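Local atomic coordinates of DyP (Bjerkandera adusta, PDB entry 3VXJ), a protein that binds heme b and probably works as a peroxidase that oxidises dyes and phenolic compounds at the expense of hydrogen peroxide. Residues A[224-227]-A[228-231]; A[125-128]-A[129-132]; A[110-114]-A[115-119]; A[140-143]-A[144-148]. All coordinates share one frame; numbering follows the deposited sequence.

Overall arrangement
Interactions 2, 3 and 4 belong to the N-terminal ferredoxin-like domain, whose antiparallel sheet runs 65-71, 119-125, 23-31, 146-155; interaction 1 belongs to the second domain, which repeats the same strand order around strand 216-225. Interaction 3 lies in the loop leading into strand 119-125, interaction 2 where that strand turns into helix 128-142, and interaction 4 where the helix passes into strand 146-155. The centres of interactions 2 and 4 are about 19 Å apart, those of 3 and 4 about 17 Å. Interaction 1 alone holds a heme-pocket residue, Q225; its nearest atoms are about 11 Å from interaction 3 and about 20 Å from interaction 4.

Interaction 1: residues A[224-227]-A[228-231]; sequences QQKV and PEFN. With HEM (protoporphyrin IX containing Fe), chain B.
E229 bends at its second torsion (chi2 85°), which folds its carboxylate back over the start of the helix until OE1 lies 3.3 Å from K226 CB. K226 keeps its own CG beside its backbone N and then kinks at chi2 (-66°), leading the ammonium group away from the helix; NZ and E229 OE2 are 5.5 Å apart, too far for a salt bridge, so any attraction between them is probably modest. The carboxylate instead takes a hydrogen bond at OE1 from T348. K226 is the N-cap residue, and its carbonyl O accepts the F230 amide N at 3.0 Å. One residue on, N231 N reaches V227 O at 2.9 Å in an almost straight bond (174° at the hydrogen). P228 follows in the first turn; the peptide link to V227 itself brings its ring CD to 3.5 Å from V227 CB. The F230 ring, its CG anti to the backbone N, leads away from 224-227 and stacks on F167. Ahead of the helix, Q225 ends strand 216-225 and lays its amide beside the porphyrin, with NE2 3.7 Å from the heme methyl carbon CMB. E165 OE2 takes a hydrogen bond from that same NE2, fixing the amide. Q225 therefore meets the heme by van der Waals contact along its rim, while the acidic E229 at the amino end of the helix probably interacts favourably with the helix dipole.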
loop_
_atom_site.group_PDB
_atom_site.type_symbol
_atom_site.label_atom_id
_atom_site.label_comp_id
_atom_site.label_asym_id
_atom_site.label_seq_id
_atom_site.Cartn_x
_atom_site.Cartn_y
_atom_site.Cartn_z
ATOM N N GLN A 224 -5.962 -10.095 -4.768
ATOM C CA GLN A 224 -5.738 -11.525 -4.610
ATOM C C GLN A 224 -4.417 -11.872 -5.287
ATOM O O GLN A 224 -4.174 -11.444 -6.414
ATOM C CB GLN A 224 -6.893 -12.310 -5.228
ATOM C CG GLN A 224 -6.775 -13.807 -5.051
ATOM C CD GLN A 224 -8.055 -14.549 -5.349
ATOM O OE1 GLN A 224 -9.123 -13.950 -5.506
ATOM N NE2 GLN A 224 -7.958 -15.869 -5.412
ATOM N N GLN A 225 -3.582 -12.664 -4.621
ATOM C CA GLN A 225 -2.288 -13.067 -5.181
ATOM C C GLN A 225 -2.260 -14.535 -5.593
ATOM O O GLN A 225 -2.839 -15.406 -4.917
ATOM C CB GLN A 225 -1.154 -12.766 -4.194
ATOM C CG GLN A 225 -0.857 -11.258 -4.057
ATOM C CD GLN A 225 0.077 -10.921 -2.915
ATOM O OE1 GLN A 225 -0.358 -10.447 -1.875
ATOM N NE2 GLN A 225 1.368 -11.148 -3.111
ATOM N N LYS A 226 -1.584 -14.785 -6.712
ATOM C CA LYS A 226 -1.419 -16.119 -7.270
ATOM C C LYS A 226 -0.001 -16.614 -7.000
ATOM O O LYS A 226 0.907 -16.452 -7.827
ATOM C CB LYS A 226 -1.713 -16.084 -8.768
ATOM C CG LYS A 226 -3.074 -15.488 -9.132
ATOM C CD LYS A 226 -4.246 -16.310 -8.644
ATOM C CE LYS A 226 -5.536 -15.872 -9.317
ATOM N NZ LYS A 226 -6.698 -16.683 -8.864
ATOM N N VAL A 227 0.183 -17.180 -5.811
ATOM C CA VAL A 227 1.528 -17.493 -5.313
ATOM C C VAL A 227 2.147 -18.730 -5.986
ATOM O O VAL A 227 3.293 -18.662 -6.446
ATOM C CB VAL A 227 1.557 -17.585 -3.766
ATOM C CG1 VAL A 227 2.962 -17.898 -3.275
ATOM C CG2 VAL A 227 1.050 -16.282 -3.154
ATOM N N PRO A 228 1.408 -19.855 -6.062
ATOM C CA PRO A 228 1.992 -20.986 -6.799
ATOM C C PRO A 228 2.350 -20.636 -8.243
ATOM O O PRO A 228 3.369 -21.103 -8.758
ATOM C CB PRO A 228 0.874 -22.027 -6.772
ATOM C CG PRO A 228 0.109 -21.719 -5.542
ATOM C CD PRO A 228 0.100 -20.212 -5.477
ATOM N N GLU A 229 1.526 -19.810 -8.880
ATOM C CA GLU A 229 1.774 -19.379 -10.253
ATOM C C GLU A 229 3.040 -18.519 -10.353
ATOM O O GLU A 229 3.850 -18.708 -11.253
ATOM C CB GLU A 229 0.560 -18.627 -10.804
ATOM C CG GLU A 229 -0.686 -19.497 -11.028
ATOM C CD GLU A 229 -1.556 -19.693 -9.779
ATOM O OE1 GLU A 229 -1.177 -19.307 -8.645
ATOM O OE2 GLU A 229 -2.657 -20.262 -9.938
ATOM N N PHE A 230 3.201 -17.578 -9.426
ATOM C CA PHE A 230 4.407 -16.756 -9.354
ATOM C C PHE A 230 5.652 -17.626 -9.189
ATOM O O PHE A 230 6.639 -17.478 -9.917
ATOM C CB PHE A 230 4.266 -15.768 -8.191
ATOM C CG PHE A 230 5.517 -14.989 -7.885
ATOM C CD1 PHE A 230 5.864 -13.873 -8.637
ATOM C CD2 PHE A 230 6.343 -15.366 -6.834
ATOM C CE1 PHE A 230 7.021 -13.146 -8.338
ATOM C CE2 PHE A 230 7.492 -14.645 -6.529
ATOM C CZ PHE A 230 7.840 -13.545 -7.292
ATOM N N ASN A 231 5.600 -18.537 -8.219
ATOM C CA ASN A 231 6.718 -19.431 -7.945
ATOM C C ASN A 231 7.067 -20.264 -9.180
ATOM O O ASN A 231 8.232 -20.341 -9.583
ATOM C CB ASN A 231 6.366 -20.348 -6.769
ATOM C CG ASN A 231 7.523 -21.230 -6.344
ATOM O OD1 ASN A 231 8.528 -20.740 -5.828
ATOM N ND2 ASN A 231 7.377 -22.540 -6.539
HETATM C CHA HEM B . 7.424 -1.368 -2.100
HETATM C CHB HEM B . 5.041 -5.551 -2.543
HETATM C CHC HEM B . 1.356 -3.276 -4.696
HETATM C CHD HEM B . 3.701 0.926 -4.233
HETATM C C1A HEM B . 7.116 -2.700 -2.063
HETATM C C2A HEM B . 7.981 -3.748 -1.570
HETATM C C3A HEM B . 7.318 -4.910 -1.706
HETATM C C4A HEM B . 6.013 -4.620 -2.255
HETATM C CMA HEM B . 7.809 -6.319 -1.322
HETATM C CAA HEM B . 9.425 -3.531 -1.064
HETATM C CBA HEM B . 9.553 -3.210 0.427
HETATM C CGA HEM B . 9.102 -1.816 0.797
HETATM O O1A HEM B . 9.777 -0.821 0.455
HETATM O O2A HEM B . 8.050 -1.704 1.485
HETATM C C1B HEM B . 3.826 -5.304 -3.151
HETATM C C2B HEM B . 2.816 -6.294 -3.456
HETATM C C3B HEM B . 1.788 -5.661 -4.051
HETATM C C4B HEM B . 2.127 -4.255 -4.120
HETATM C CMB HEM B . 2.963 -7.801 -3.147
HETATM C CAB HEM B . 0.454 -6.252 -4.554
HETATM C CBB HEM B . -0.050 -7.387 -4.064
HETATM C C1C HEM B . 1.694 -1.950 -4.797
HETATM C C2C HEM B . 0.911 -0.924 -5.459
HETATM C C3C HEM B . 1.569 0.240 -5.345
HETATM C C4C HEM B . 2.781 -0.024 -4.600
HETATM C CMC HEM B . -0.444 -1.179 -6.146
HETATM C CAC HEM B . 1.165 1.646 -5.863
HETATM C CBC HEM B . 0.544 1.813 -7.039
HETATM C C1D HEM B . 4.873 0.694 -3.561
HETATM C C2D HEM B . 5.754 1.741 -3.106
HETATM C C3D HEM B . 6.905 1.035 -2.462
HETATM C C4D HEM B . 6.615 -0.372 -2.576
HETATM C CMD HEM B . 5.613 3.266 -3.242
HETATM C CAD HEM B . 8.125 1.736 -1.845
HETATM C CBD HEM B . 9.079 2.077 -2.985
HETATM C CGD HEM B . 10.294 2.814 -2.489
HETATM O O1D HEM B . 11.425 2.372 -2.828
HETATM O O2D HEM B . 10.147 3.828 -1.771
HETATM N NA HEM B . 5.943 -3.271 -2.491
HETATM N NB HEM B . 3.392 -4.063 -3.601
HETATM N NC HEM B . 2.845 -1.367 -4.321
HETATM N ND HEM B . 5.393 -0.549 -3.205
HETATM FE FE HEM B . 4.417 -2.327 -3.470
HETATM O O HOH W 1 3.647 -2.070 -1.650
#

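Interaction 2: residues A[125-128]-A[129-132]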
loop_
_atom_site.group_PDB
_atom_site.type_symbol
_atom_site.label_atom_id
_atom_site.label_comp_id
_atom_site.label_asym_id
_atom_site.label_seq_id
_atom_site.Cartn_x
_atom_site.Cartn_y
_atom_site.Cartn_z
ATOM N N SER A 125 -5.051 -5.019 15.633
ATOM C CA SER A 125 -4.904 -5.674 16.934
ATOM C C SER A 125 -4.003 -6.894 16.848
ATOM O O SER A 125 -3.477 -7.218 15.789
ATOM C CB SER A 125 -6.275 -6.027 17.527
ATOM O OG SER A 125 -6.159 -6.315 18.908
ATOM N N ASP A 126 -3.823 -7.570 17.972
ATOM C CA ASP A 126 -2.862 -8.659 18.055
ATOM C C ASP A 126 -3.450 -10.033 17.732
ATOM O O ASP A 126 -2.694 -10.956 17.418
ATOM C CB ASP A 126 -2.253 -8.697 19.459
ATOM C CG ASP A 126 -1.327 -7.520 19.751
ATOM O OD1 ASP A 126 -0.880 -6.826 18.815
ATOM O OD2 ASP A 126 -1.035 -7.296 20.945
ATOM N N GLN A 127 -4.773 -10.179 17.847
ATOM C CA GLN A 127 -5.449 -11.474 17.689
ATOM C C GLN A 127 -6.808 -11.287 17.028
ATOM O O GLN A 127 -7.452 -10.254 17.211
ATOM C CB GLN A 127 -5.656 -12.163 19.044
ATOM C CG GLN A 127 -4.372 -12.479 19.830
ATOM C CD GLN A 127 -3.587 -13.673 19.286
ATOM O OE1 GLN A 127 -3.701 -14.778 19.801
ATOM N NE2 GLN A 127 -2.784 -13.445 18.245
ATOM N N ASP A 128 -7.248 -12.300 16.287
ATOM C CA ASP A 128 -8.552 -12.267 15.635
ATOM C C ASP A 128 -9.704 -12.090 16.628
ATOM O O ASP A 128 -10.650 -11.357 16.361
ATOM C CB ASP A 128 -8.757 -13.515 14.780
ATOM C CG ASP A 128 -7.905 -13.513 13.538
ATOM O OD1 ASP A 128 -7.518 -12.420 13.073
ATOM O OD2 ASP A 128 -7.632 -14.612 13.016
ATOM N N ASP A 129 -9.613 -12.734 17.792
ATOM C CA ASP A 129 -10.642 -12.568 18.815
ATOM C C ASP A 129 -10.787 -11.111 19.258
ATOM O O ASP A 129 -11.892 -10.663 19.556
ATOM C CB ASP A 129 -10.348 -13.457 20.030
ATOM C CG ASP A 129 -10.542 -14.941 19.742
ATOM O OD1 ASP A 129 -9.990 -15.755 20.504
ATOM O OD2 ASP A 129 -11.230 -15.303 18.758
ATOM N N PHE A 130 -9.673 -10.380 19.300
ATOM C CA PHE A 130 -9.704 -8.969 19.681
ATOM C C PHE A 130 -10.351 -8.131 18.576
ATOM O O PHE A 130 -11.109 -7.199 18.861
ATOM C CB PHE A 130 -8.303 -8.438 20.012
ATOM C CG PHE A 130 -7.520 -9.280 21.009
ATOM C CD1 PHE A 130 -8.138 -10.177 21.894
ATOM C CD2 PHE A 130 -6.142 -9.137 21.075
ATOM C CE1 PHE A 130 -7.387 -10.930 22.803
ATOM C CE2 PHE A 130 -5.388 -9.880 21.980
ATOM C CZ PHE A 130 -6.007 -10.772 22.843
ATOM N N LEU A 131 -10.060 -8.463 17.317
ATOM C CA LEU A 131 -10.782 -7.862 16.193
ATOM C C LEU A 131 -12.284 -8.056 16.360
ATOM O O LEU A 131 -13.046 -7.109 16.183
ATOM C CB LEU A 131 -10.333 -8.454 14.856
ATOM C CG LEU A 131 -8.882 -8.227 14.421
ATOM C CD1 LEU A 131 -8.661 -8.908 13.089
ATOM C CD2 LEU A 131 -8.522 -6.748 14.334
ATOM N N ASP A 132 -12.703 -9.276 16.711
ATOM C CA ASP A 132 -14.123 -9.552 16.961
ATOM C C ASP A 132 -14.691 -8.696 18.098
ATOM O O ASP A 132 -15.779 -8.137 17.971
ATOM C CB ASP A 132 -14.362 -11.045 17.240
ATOM C CG ASP A 132 -14.058 -11.922 16.041
ATOM O OD1 ASP A 132 -14.016 -11.400 14.903
ATOM O OD2 ASP A 132 -13.875 -13.143 16.239
#
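Q127 O and D128 O start helix 128-142 by accepting the amides of L131 and D132 (Q127 O to L131 N 3.2 Å, D128 O to D132 N 2.9 Å), and F130 N adds a weak second bond to Q127 O. Q127 holds the N-cap position, yet its side chain does not cap the helix. It bends at chi2 (-75°) and turns back, so that NE2 gives a short, straight hydrogen bond of 2.6 Å to D126 O, the acceptor lying almost in the plane of the amide. The bend only turns the amide; it is the backbone that sets Q127 CB over the F130 ring, and chi1 that lays CG beside it. CB stands 3.8 Å from the ring centroid, only 15° off the normal, a CH-pi contact displaced toward the rim, and CG is 3.5 Å from CE2 of the same ring. The Q127 amide is tilted 60° from the ring plane, so amide and phenyl run alongside one another without stacking. A different neighbour meets the ring at its edge: S125 OG lies in the ring plane, 3.2 Å from F130 CB, and is hydrogen-bonded to L64 O. D128 and L131 meet more loosely, with the carboxylate oxygen OD1 near the CD1 methyl. On the sheet side, L131 packs against K23 and R25 of strand 23-31, and D132 forms a salt bridge with R25. The contact thus marks the turn from strand 119-125 into helix 128-142, the start of a beta-alpha-beta crossover that passes over strand 23-31 to reach strand 146-155.

Interaction 3: residues A[110-114]-A[115-119]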
loop_
_atom_site.group_PDB
_atom_site.type_symbol
_atom_site.label_atom_id
_atom_site.label_comp_id
_atom_site.label_asym_id
_atom_site.label_seq_id
_atom_site.Cartn_x
_atom_site.Cartn_y
_atom_site.Cartn_z
ATOM N N ALA A 110 -18.724 -7.358 -5.330
ATOM C CA ALA A 110 -19.502 -6.637 -4.333
ATOM C C ALA A 110 -18.797 -6.688 -2.973
ATOM O O ALA A 110 -18.136 -7.674 -2.652
ATOM C CB ALA A 110 -20.901 -7.227 -4.244
ATOM N N PRO A 111 -18.936 -5.621 -2.163
ATOM C CA PRO A 111 -19.741 -4.427 -2.391
ATOM C C PRO A 111 -18.977 -3.258 -3.007
ATOM O O PRO A 111 -19.401 -2.117 -2.862
ATOM C CB PRO A 111 -20.181 -4.059 -0.976
ATOM C CG PRO A 111 -19.015 -4.420 -0.148
ATOM C CD PRO A 111 -18.375 -5.633 -0.796
ATOM N N PHE A 112 -17.883 -3.533 -3.708
ATOM C CA PHE A 112 -17.059 -2.458 -4.277
ATOM C C PHE A 112 -17.502 -1.979 -5.651
ATOM O O PHE A 112 -17.022 -0.945 -6.112
ATOM C CB PHE A 112 -15.573 -2.853 -4.299
ATOM C CG PHE A 112 -14.995 -3.063 -2.927
ATOM C CD1 PHE A 112 -14.435 -1.995 -2.235
ATOM C CD2 PHE A 112 -15.020 -4.317 -2.323
ATOM C CE1 PHE A 112 -13.899 -2.162 -0.959
ATOM C CE2 PHE A 112 -14.489 -4.492 -1.031
ATOM C CZ PHE A 112 -13.924 -3.409 -0.359
ATOM N N THR A 113 -18.430 -2.713 -6.273
ATOM C CA THR A 113 -18.892 -2.454 -7.645
ATOM C C THR A 113 -19.965 -1.354 -7.696
ATOM O O THR A 113 -21.095 -1.572 -8.133
ATOM C CB THR A 113 -19.384 -3.763 -8.291
ATOM O OG1 THR A 113 -20.244 -4.456 -7.376
ATOM C CG2 THR A 113 -18.188 -4.661 -8.620
ATOM N N GLY A 114 -19.577 -0.166 -7.252
ATOM C CA GLY A 114 -20.461 0.985 -7.193
ATOM C C GLY A 114 -19.936 1.904 -6.116
ATOM O O GLY A 114 -18.745 1.862 -5.796
ATOM N N THR A 115 -20.823 2.729 -5.559
ATOM C CA THR A 115 -20.483 3.651 -4.477
ATOM C C THR A 115 -21.424 3.494 -3.278
ATOM O O THR A 115 -21.782 4.462 -2.605
ATOM C CB THR A 115 -20.406 5.122 -4.965
ATOM O OG1 THR A 115 -21.633 5.511 -5.602
ATOM C CG2 THR A 115 -19.254 5.305 -5.952
ATOM N N THR A 116 -21.807 2.246 -3.037
ATOM C CA THR A 116 -22.585 1.843 -1.873
ATOM C C THR A 116 -21.829 2.081 -0.565
ATOM O O THR A 116 -22.418 2.490 0.434
ATOM C CB THR A 116 -22.973 0.357 -2.028
ATOM O OG1 THR A 116 -23.974 0.253 -3.051
ATOM C CG2 THR A 116 -23.508 -0.236 -0.744
ATOM N N ILE A 117 -20.524 1.817 -0.568
ATOM C CA ILE A 117 -19.713 1.925 0.638
ATOM C C ILE A 117 -19.587 3.391 1.042
ATOM O O ILE A 117 -19.225 4.238 0.215
ATOM C CB ILE A 117 -18.317 1.316 0.409
ATOM C CG1 ILE A 117 -18.434 -0.196 0.205
ATOM C CG2 ILE A 117 -17.383 1.631 1.580
ATOM C CD1 ILE A 117 -17.177 -0.851 -0.320
ATOM N N HIS A 118 -19.908 3.668 2.304
ATOM C CA HIS A 118 -19.824 5.016 2.868
ATOM C C HIS A 118 -18.561 5.275 3.677
ATOM O O HIS A 118 -18.161 6.429 3.885
ATOM C CB HIS A 118 -21.045 5.289 3.735
ATOM C CG HIS A 118 -22.291 5.507 2.946
ATOM N ND1 HIS A 118 -23.544 5.524 3.518
ATOM C CD2 HIS A 118 -22.481 5.689 1.618
ATOM C CE1 HIS A 118 -24.450 5.725 2.581
ATOM N NE2 HIS A 118 -23.832 5.831 1.418
ATOM N N GLY A 119 -17.937 4.209 4.155
ATOM C CA GLY A 119 -16.741 4.381 4.953
ATOM C C GLY A 119 -16.137 3.067 5.366
ATOM O O GLY A 119 -16.651 1.993 5.032
HETATM O O HOH W 2 -19.311 0.635 -2.991
#
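I117 folds back onto P111 and F112 in the loop before strand 119-125 of the ferredoxin-like domain, a loop that contains a cis peptide before P111 and an inverse gamma turn centred on T113. The tight part is apolar. The CD1 methyl of I117 sits over one face of the F112 ring, 3.9 Å from its centroid and 26° off the normal, shifted toward the rim so that CD1 of F112 lies 3.5 Å from it. I117 gets there with CG1 beside its backbone N (chi1 -67°) and the chain then extended, which sends the methyl across the loop. P111 closes on the same methyl, its CG at 4.0 Å from I117 CD1. F28 meets the F112 ring edge-to-face, and I117 also rests on F28 and on V149 of strand 146-155, so F112 and I117 are buried against the sheet, with P111 at the margin. The other half of the loop is different: T113, T115 and T116 lie toward solvent, and the inverse gamma turn is closed by only a weak bond, G114 N to F112 O. T115 touches G114 as its neighbour in sequence; the carbonyl O of T115 accepts a hydrogen bond from T74 OG1. Where the loop enters the strand, H118 and G119 both face F29 in a classic beta bulge. Between the two arms sits an ordered water that accepts from I117 N at 3.0 Å and, in competition with other acceptors nearby, donates to P111 O at 2.8 Å and weakly to G114 O at 3.1 Å.

Interaction 4: residues A[140-143]-A[144-148]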
loop_
_atom_site.group_PDB
_atom_site.type_symbol
_atom_site.label_atom_id
_atom_site.label_comp_id
_atom_site.label_asym_id
_atom_site.label_seq_id
_atom_site.Cartn_x
_atom_site.Cartn_y
_atom_site.Cartn_z
ATOM N N SER A 140 -22.351 -2.438 18.823
ATOM C CA SER A 140 -23.040 -1.986 20.032
ATOM C C SER A 140 -23.211 -0.466 20.066
ATOM O O SER A 140 -24.261 0.042 20.461
ATOM C CB SER A 140 -22.293 -2.461 21.282
ATOM O OG SER A 140 -22.970 -2.063 22.465
ATOM N N THR A 141 -22.176 0.257 19.651
ATOM C CA THR A 141 -22.191 1.716 19.699
ATOM C C THR A 141 -23.030 2.322 18.571
ATOM O O THR A 141 -23.822 3.240 18.794
ATOM C CB THR A 141 -20.751 2.276 19.685
ATOM O OG1 THR A 141 -20.049 1.780 20.836
ATOM C CG2 THR A 141 -20.750 3.803 19.724
ATOM N N PHE A 142 -22.866 1.802 17.357
ATOM C CA PHE A 142 -23.553 2.365 16.194
ATOM C C PHE A 142 -24.918 1.750 15.942
ATOM O O PHE A 142 -25.796 2.414 15.389
ATOM C CB PHE A 142 -22.666 2.293 14.947
ATOM C CG PHE A 142 -21.497 3.234 15.001
ATOM C CD1 PHE A 142 -21.589 4.504 14.441
ATOM C CD2 PHE A 142 -20.316 2.865 15.636
ATOM C CE1 PHE A 142 -20.516 5.391 14.511
ATOM C CE2 PHE A 142 -19.233 3.744 15.705
ATOM C CZ PHE A 142 -19.340 5.013 15.146
ATOM N N GLY A 143 -25.093 0.490 16.335
ATOM C CA GLY A 143 -26.369 -0.197 16.153
ATOM C C GLY A 143 -26.839 -0.144 14.713
ATOM O O GLY A 143 -26.037 -0.262 13.783
ATOM N N SER A 144 -28.140 0.076 14.540
ATOM C CA SER A 144 -28.746 0.098 13.212
ATOM C C SER A 144 -28.493 1.393 12.430
ATOM O O SER A 144 -28.984 1.533 11.312
ATOM C CB SER A 144 -30.249 -0.165 13.316
ATOM O OG SER A 144 -30.874 0.860 14.053
ATOM N N SER A 145 -27.722 2.330 12.996
ATOM C CA SER A 145 -27.346 3.548 12.263
ATOM C C SER A 145 -26.423 3.231 11.088
ATOM O O SER A 145 -26.280 4.040 10.177
ATOM C CB SER A 145 -26.711 4.605 13.177
ATOM O OG SER A 145 -25.369 4.288 13.527
ATOM N N ILE A 146 -25.806 2.051 11.127
ATOM C CA ILE A 146 -24.981 1.554 10.024
ATOM C C ILE A 146 -25.360 0.131 9.632
ATOM O O ILE A 146 -25.982 -0.607 10.408
ATOM C CB ILE A 146 -23.450 1.584 10.336
ATOM C CG1 ILE A 146 -23.078 0.582 11.439
ATOM C CG2 ILE A 146 -22.973 3.012 10.637
ATOM C CD1 ILE A 146 -21.584 0.487 11.720
ATOM N N THR A 147 -24.991 -0.232 8.407
ATOM C CA THR A 147 -24.983 -1.625 7.975
ATOM C C THR A 147 -23.549 -1.954 7.595
ATOM O O THR A 147 -22.913 -1.237 6.811
ATOM C CB THR A 147 -25.924 -1.873 6.777
ATOM O OG1 THR A 147 -27.277 -1.636 7.182
ATOM C CG2 THR A 147 -25.812 -3.311 6.274
ATOM N N GLN A 148 -23.031 -3.027 8.172
ATOM C CA GLN A 148 -21.707 -3.510 7.838
ATOM C C GLN A 148 -21.843 -4.373 6.585
ATOM O O GLN A 148 -22.424 -5.464 6.627
ATOM C CB GLN A 148 -21.115 -4.269 9.028
ATOM C CG GLN A 148 -20.888 -3.357 10.243
ATOM C CD GLN A 148 -20.567 -4.099 11.525
ATOM O OE1 GLN A 148 -19.820 -5.079 11.525
ATOM N NE2 GLN A 148 -21.121 -3.619 12.633
#
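F142 O, at the last turn of helix 128-142, accepts two hydrogen bonds from one residue, S145: the amide N at 3.1 Å and the hydroxyl OG at 2.7 Å. Both donors approach from the same face of the carbonyl plane, each well tilted out of it. The hydroxyl is brought there by the first torsion of S145 (chi1 76°), which tucks OG between the backbone N and the carbonyl carbon, next to its own amide. Thus the serine satisfies with backbone and side chain together a carbonyl that the ending helix leaves without its usual partner. The same OG lies in plane at the edge of the F142 ring and 3.6 Å from F142 CB. Beyond it I146 comes in obliquely, with CD1 3.9 Å from F142 CB, and its CG1 passes 3.9 Å from G143 O. The chain turns at G143, whose positive phi (54°) takes it out of the helix. N32, just after strand 23-31, serves polar groups of the turn and of the strand that follows: its ND2 bonds to S144 O and T147 OG1, and its backbone is joined to that of S145. Further along, Q148 NE2 bonds back to S139 OG on the helix. The F142 ring itself points into an aromatic cluster, with F121 and Y44 edge-to-face and F37 inclined to it. Such a compact return from helix to edge strand completes the second beta-alpha-beta crossover of a ferredoxin-like fold, the unit on which the DyP-type peroxidases are built.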